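Local coordinates for protein flagellar assembly factor FliW (Geobacillus thermodenitrificans, PDB 5DMD) that probably binds CsrA and keeps it from repressing translation of targets such as flagellin, and probably also binds flagellin and takes part in flagellum assembly, at residues D75-T78 and L79-Q83; N131-T134 and K135-L138; E13-E16 and K17-V20. The protein carries 1 engineered substitution. One frame throughout, in Å; residues are numbered along the deposited sequence. Where two conformers were deposited one is given.

Interaction 1: residues D75-T78 and L79-Q83; sequences DDNT and LEQLQ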
# COMPACT_ATOMS: atom_id res chain seq x y z
N ASP A 75 1.62 -15.14 -6.38
CA ASP A 75 1.63 -15.95 -7.58
C ASP A 75 2.99 -15.86 -8.27
O ASP A 75 3.75 -14.90 -8.09
CB ASP A 75 0.54 -15.47 -8.53
CG ASP A 75 0.74 -14.03 -8.96
OD1 ASP A 75 0.41 -13.12 -8.15
OD2 ASP A 75 1.23 -13.81 -10.08
N ASP A 76 3.29 -16.87 -9.09
CA ASP A 76 4.60 -16.95 -9.74
C ASP A 76 4.87 -15.74 -10.62
O ASP A 76 6.00 -15.25 -10.69
CB ASP A 76 4.70 -18.24 -10.56
CG ASP A 76 4.67 -19.48 -9.71
OD1 ASP A 76 4.97 -19.37 -8.50
OD2 ASP A 76 4.37 -20.56 -10.25
N ASN A 77 3.84 -15.25 -11.30
CA ASN A 77 4.02 -14.09 -12.17
C ASN A 77 4.42 -12.85 -11.39
O ASN A 77 5.29 -12.09 -11.83
CB ASN A 77 2.77 -13.83 -12.99
CG ASN A 77 3.00 -12.80 -14.06
OD1 ASN A 77 3.79 -13.01 -14.98
ND2 ASN A 77 2.33 -11.66 -13.94
N THR A 78 3.79 -12.61 -10.24
CA THR A 78 4.17 -11.48 -9.41
C THR A 78 5.60 -11.61 -8.90
O THR A 78 6.37 -10.64 -8.90
CB THR A 78 3.20 -11.33 -8.24
OG1 THR A 78 1.89 -11.00 -8.72
CG2 THR A 78 3.68 -10.28 -7.24
N LEU A 79 5.98 -12.81 -8.45
CA LEU A 79 7.34 -13.01 -7.97
C LEU A 79 8.36 -12.69 -9.05
O LEU A 79 9.38 -12.04 -8.79
CB LEU A 79 7.52 -14.44 -7.45
CG LEU A 79 6.68 -14.82 -6.23
CD1 LEU A 79 6.67 -16.33 -6.02
CD2 LEU A 79 7.17 -14.12 -4.98
N GLU A 80 8.08 -13.11 -10.28
CA GLU A 80 8.98 -12.80 -11.39
C GLU A 80 9.00 -11.30 -11.69
O GLU A 80 10.08 -10.70 -11.82
CB GLU A 80 8.58 -13.62 -12.62
CG GLU A 80 9.55 -13.51 -13.79
CD GLU A 80 9.09 -14.30 -14.98
OE1 GLU A 80 8.63 -15.45 -14.78
OE2 GLU A 80 9.17 -13.79 -16.12
N GLN A 81 7.83 -10.68 -11.79
CA GLN A 81 7.76 -9.26 -12.15
C GLN A 81 8.52 -8.40 -11.16
O GLN A 81 9.15 -7.40 -11.54
CB GLN A 81 6.30 -8.80 -12.20
CG GLN A 81 5.55 -9.22 -13.45
CD GLN A 81 4.05 -9.07 -13.31
OE1 GLN A 81 3.50 -9.13 -12.21
NE2 GLN A 81 3.37 -8.85 -14.43
N LEU A 82 8.45 -8.75 -9.88
CA LEU A 82 9.09 -7.96 -8.83
C LEU A 82 10.46 -8.50 -8.44
O LEU A 82 11.06 -7.97 -7.50
CB LEU A 82 8.18 -7.94 -7.60
CG LEU A 82 6.86 -7.22 -7.81
CD1 LEU A 82 6.08 -7.23 -6.54
CD2 LEU A 82 7.06 -5.77 -8.27
N GLN A 83 10.95 -9.53 -9.13
CA GLN A 83 12.27 -10.11 -8.88
C GLN A 83 12.46 -10.54 -7.42
O GLN A 83 13.50 -10.31 -6.81
CB GLN A 83 13.40 -9.19 -9.36
CG GLN A 83 13.24 -8.78 -10.82
CD GLN A 83 14.50 -8.18 -11.40
OE1 GLN A 83 15.26 -7.50 -10.71
NE2 GLN A 83 14.73 -8.41 -12.69

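Interaction 2: residues N131-T134 and K135-L138; sequences NYKT and KHRL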
# COMPACT_ATOMS: atom_id res chain seq x y z
N ASN A 131 -9.65 -15.94 1.37
CA ASN A 131 -10.73 -15.57 2.27
C ASN A 131 -10.79 -14.07 2.55
O ASN A 131 -11.73 -13.61 3.20
CB ASN A 131 -10.50 -16.28 3.60
CG ASN A 131 -9.03 -16.30 3.99
OD1 ASN A 131 -8.15 -16.13 3.15
ND2 ASN A 131 -8.76 -16.50 5.28
N TYR A 132 -9.80 -13.31 2.09
CA TYR A 132 -9.69 -11.91 2.45
C TYR A 132 -10.63 -11.06 1.60
O TYR A 132 -10.89 -11.36 0.43
CB TYR A 132 -8.24 -11.44 2.25
CG TYR A 132 -7.27 -12.12 3.18
CD1 TYR A 132 -7.43 -12.07 4.55
CD2 TYR A 132 -6.18 -12.82 2.67
CE1 TYR A 132 -6.54 -12.70 5.40
CE2 TYR A 132 -5.28 -13.46 3.51
CZ TYR A 132 -5.47 -13.39 4.88
OH TYR A 132 -4.58 -14.01 5.72
N LYS A 133 -11.13 -9.99 2.21
CA LYS A 133 -12.14 -9.12 1.62
C LYS A 133 -11.60 -7.70 1.47
O LYS A 133 -10.49 -7.38 1.88
CB LYS A 133 -13.44 -9.14 2.43
CG LYS A 133 -13.79 -10.50 3.01
CD LYS A 133 -14.28 -11.43 1.90
CE LYS A 133 -15.07 -12.60 2.44
NZ LYS A 133 -16.44 -12.65 1.84
N THR A 134 -12.41 -6.85 0.86
CA THR A 134 -12.03 -5.47 0.60
C THR A 134 -12.17 -4.56 1.82
O THR A 134 -11.66 -3.44 1.80
CB THR A 134 -12.84 -4.92 -0.58
OG1 THR A 134 -14.20 -4.73 -0.18
CG2 THR A 134 -12.79 -5.90 -1.74
N LYS A 135 -12.85 -5.01 2.87
CA LYS A 135 -13.04 -4.20 4.06
C LYS A 135 -12.91 -5.10 5.27
O LYS A 135 -13.74 -5.99 5.49
CB LYS A 135 -14.41 -3.51 4.04
CG LYS A 135 -14.41 -2.19 3.28
CD LYS A 135 -15.59 -2.07 2.34
CE LYS A 135 -16.84 -1.61 3.07
NZ LYS A 135 -17.88 -1.10 2.13
N HIS A 136 -11.83 -4.90 6.03
CA HIS A 136 -11.66 -5.52 7.34
C HIS A 136 -11.42 -4.39 8.34
O HIS A 136 -10.48 -3.60 8.16
CB HIS A 136 -10.43 -6.44 7.35
CG HIS A 136 -10.58 -7.69 6.54
ND1 HIS A 136 -10.71 -8.94 7.11
CD2 HIS A 136 -10.57 -7.89 5.20
CE1 HIS A 136 -10.80 -9.85 6.16
NE2 HIS A 136 -10.72 -9.24 5.00
N ARG A 137 -12.26 -4.30 9.37
CA ARG A 137 -12.05 -3.32 10.43
C ARG A 137 -10.69 -3.48 11.10
O ARG A 137 -10.28 -4.59 11.45
CB ARG A 137 -13.14 -3.41 11.51
CG ARG A 137 -14.49 -2.82 11.14
CD ARG A 137 -15.51 -2.99 12.28
NE ARG A 137 -15.06 -2.37 13.52
CZ ARG A 137 -15.29 -1.10 13.85
NH1 ARG A 137 -15.93 -0.28 13.03
NH2 ARG A 137 -14.84 -0.64 15.02
N LEU A 138 -10.02 -2.35 11.32
CA LEU A 138 -8.78 -2.35 12.09
C LEU A 138 -9.04 -2.54 13.58
O LEU A 138 -8.13 -2.96 14.30
CB LEU A 138 -8.04 -1.02 11.90
CG LEU A 138 -7.11 -0.90 10.70
CD1 LEU A 138 -7.85 -1.03 9.37
CD2 LEU A 138 -6.38 0.44 10.77

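Interaction 3: residues E13-E16 and K17-V20; sequences EIHE and KDIV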
# COMPACT_ATOMS: atom_id res chain seq x y z
N GLU A 13 10.89 17.87 -1.87
CA GLU A 13 11.96 17.52 -2.78
C GLU A 13 12.17 16.02 -2.71
O GLU A 13 12.28 15.46 -1.61
CB GLU A 13 13.25 18.25 -2.38
CG GLU A 13 14.48 17.85 -3.18
CD GLU A 13 15.72 18.61 -2.74
OE1 GLU A 13 15.56 19.75 -2.25
OE2 GLU A 13 16.84 18.07 -2.87
N ILE A 14 12.22 15.36 -3.86
CA ILE A 14 12.42 13.92 -3.90
C ILE A 14 13.63 13.61 -4.76
O ILE A 14 13.98 14.35 -5.69
CB ILE A 14 11.18 13.13 -4.38
CG1 ILE A 14 10.79 13.52 -5.80
CG2 ILE A 14 10.01 13.34 -3.43
CD1 ILE A 14 9.93 12.49 -6.49
N HIS A 15 14.30 12.52 -4.42
CA HIS A 15 15.46 12.04 -5.16
C HIS A 15 15.05 10.87 -6.05
O HIS A 15 14.08 10.17 -5.78
CB HIS A 15 16.56 11.58 -4.19
CG HIS A 15 16.85 12.57 -3.10
ND1 HIS A 15 16.64 12.29 -1.77
CD2 HIS A 15 17.35 13.83 -3.15
CE1 HIS A 15 16.99 13.34 -1.04
NE2 HIS A 15 17.43 14.28 -1.86
N GLU A 16 15.82 10.68 -7.13
CA GLU A 16 15.57 9.55 -8.02
C GLU A 16 15.57 8.22 -7.27
O GLU A 16 14.76 7.33 -7.57
CB GLU A 16 16.64 9.51 -9.12
CG GLU A 16 16.11 9.73 -10.53
CD GLU A 16 17.23 10.00 -11.52
OE1 GLU A 16 17.80 9.03 -12.05
OE2 GLU A 16 17.53 11.19 -11.77
N LYS A 17 16.45 8.08 -6.28
CA LYS A 17 16.55 6.83 -5.54
C LYS A 17 15.40 6.63 -4.57
O LYS A 17 15.33 5.57 -3.93
CB LYS A 17 17.88 6.74 -4.80
CG LYS A 17 19.09 6.74 -5.71
CD LYS A 17 20.31 6.27 -4.95
CE LYS A 17 20.11 4.82 -4.52
NZ LYS A 17 20.46 3.87 -5.60
N ASP A 18 14.50 7.61 -4.44
CA ASP A 18 13.32 7.46 -3.59
C ASP A 18 12.17 6.80 -4.34
O ASP A 18 11.24 6.31 -3.69
CB ASP A 18 12.83 8.83 -3.13
CG ASP A 18 13.82 9.55 -2.23
OD1 ASP A 18 14.52 8.89 -1.44
OD2 ASP A 18 13.87 10.80 -2.30
N ILE A 19 12.21 6.79 -5.67
CA ILE A 19 11.03 6.44 -6.46
C ILE A 19 10.89 4.92 -6.54
O ILE A 19 11.86 4.21 -6.86
CB ILE A 19 11.11 7.07 -7.86
CG1 ILE A 19 11.11 8.59 -7.72
CG2 ILE A 19 9.96 6.58 -8.76
CD1 ILE A 19 11.21 9.34 -9.03
N VAL A 20 9.69 4.43 -6.26
CA VAL A 20 9.33 3.04 -6.51
C VAL A 20 8.57 2.99 -7.82
O VAL A 20 7.54 3.68 -7.98
CB VAL A 20 8.48 2.46 -5.37
CG1 VAL A 20 8.15 0.99 -5.66
CG2 VAL A 20 9.20 2.58 -4.05
O HOH W 1 17.26 9.52 -0.78
O HOH W 2 14.79 4.57 -7.48

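Interaction 1: residues D75-T78 and L79-Q83
Residues Asp-75 to Gln-83 form the short helix 76-81 with both of its ends, and the first helical bond runs from Leu-79 N to Asp-75 O at 3.1 Å. Glu-80, Gln-81 and Leu-82 continue the ladder, donating their backbone N-H to the carbonyls of Asp-76, Asn-77 and Thr-78. Asp-75 is the N-cap. Its carboxylate takes two bonds from Thr-78. Backbone N of Thr-78 meets OD2 of Asp-75 at 2.8 Å, from above the carboxylate plane. OG1 of Thr-78 donates to OD1 of Asp-75 at 2.6 Å, on the syn side. Gripped twice, the carboxylate is held in its rotation.

One turn on, Thr-78 and Leu-82 lie side by side and point the same way. CG2 of Thr-78 is 3.9 Å from CD1 of Leu-82. Leu-82 also packs on Leu-121 of strand 121-124.

The CG of Gln-81 lies opposite its own carbonyl carbon (chi1 -78°), which brings it to 3.3 Å from Asn-77 O. Beyond it the amide planes of Asn-77 and Gln-81 are 58° apart. OE1 of Gln-81 accepts from Lys-123 NZ, which also bonds Thr-78 OG1. With an alanine here, Lys-123 would probably lose one of its oxygen partners, and the Asn-77 amide would lose the side chain it lies against. At the far end Gln-83 has positive phi (55°), and two bonds run back into the last turn, one from Gln-83 N to Glu-80 O. The helix thus has an Asp N-cap at its start and a Schellman motif at its end.

Interaction 2: residues N131-T134 and K135-L138
His-136 reaches back over the turn to the backbone of Lys-133. From CB the ring swings back along the preceding residues, because CG is anti to the carbonyl carbon of His-136 and beside its backbone N (chi1 -70°). CD2 comes next and lies 3.4 Å from Lys-133 O. At the tip, NE2 accepts the backbone N-H of Lys-133 at 2.9 Å. The bond is nearly straight, 163° at the hydrogen, and the donor sits only 7° out of the ring plane. CE1, on the other flank of NE2, is at the edge of the Tyr-132 ring and near its plane. CA of Tyr-132 is 3.8 Å from NE2 and also lies at the imidazole edge.

Lys-133 crosses the imidazole tip with its first carbons. Its CB is 3.7 Å from NE2 of His-136, and its chain then leads away.

The turn is held to the sheet as well. Lys-133 and His-136 make backbone bonds to Gln-110 and Ala-107 of strand 106-116, and the His-136 side chain touches Leu-109 and Phe-67. The Tyr-132 hydroxyl bonds to Glu-71 N, and its ring meets that of Tyr-70.

Since NE2 accepts an N-H, it is probably unprotonated here, which is consistent with a neutral ring carrying its proton on ND1. Protonation of NE2 would be expected to break the bond.

Interaction 3: residues E13-E16 and K17-V20
His-15 and Asp-18 cross at a slant, with the imidazole and carboxylate planes 51° apart. OD2 of Asp-18 lies obliquely to the ring. It also takes the backbone N-H of His-15 at 2.8 Å, in a fairly straight bond. That donor comes from above the carboxylate plane, tilted 37° out of it. With CG of Asp-18 anti to its own carbonyl carbon and beside its backbone N (chi1 -65°), the carboxylate lies back over the turn, where OD2 can reach His-15 N. CB of His-15 is 3.4 Å from the same OD2. The other carboxylate oxygen is reached through water. One water lies 3.0 Å from ND1 of His-15 and donates to OD1 of Asp-18 at 2.9 Å.

The backbone here makes a turn of 3-10 helix between strands 12-13 and 20-21. Asp-18 N donates to His-15 O, so the two residues are joined in both directions. Ile-19 N donates to Glu-16 O at 3.2 Å. A second water donates to Glu-16 O and to Ile-19 O, bridging the end of the turn. Outside it, Arg-120 NH2 bonds to Lys-17 O. Asp-18 touches Val-36 and Ile-19 touches Gln-34, both on strand 34-39.

Overall arrangement
The three contacts follow one another along the chain; none nests in or crosses another. Interaction 3 comes first. It closes the turn that leads from the small sheet of strands 3-4 and 12-13 into strand 20-21 of the large antiparallel sheet. Interaction 1 forms helix 76-81, in the connection between strands 57-61 and 90-97, and leans on strand 121-124. Interaction 2 closes the turn before strand 136-137. Strand 106-116 pairs with both 121-124 and 136-137, and so links the surroundings of interactions 1 and 2, whose centres are about 24 Å apart. Interactions 2 and 3 lie on opposite sides of the chain's centre, about 31 Å between centres.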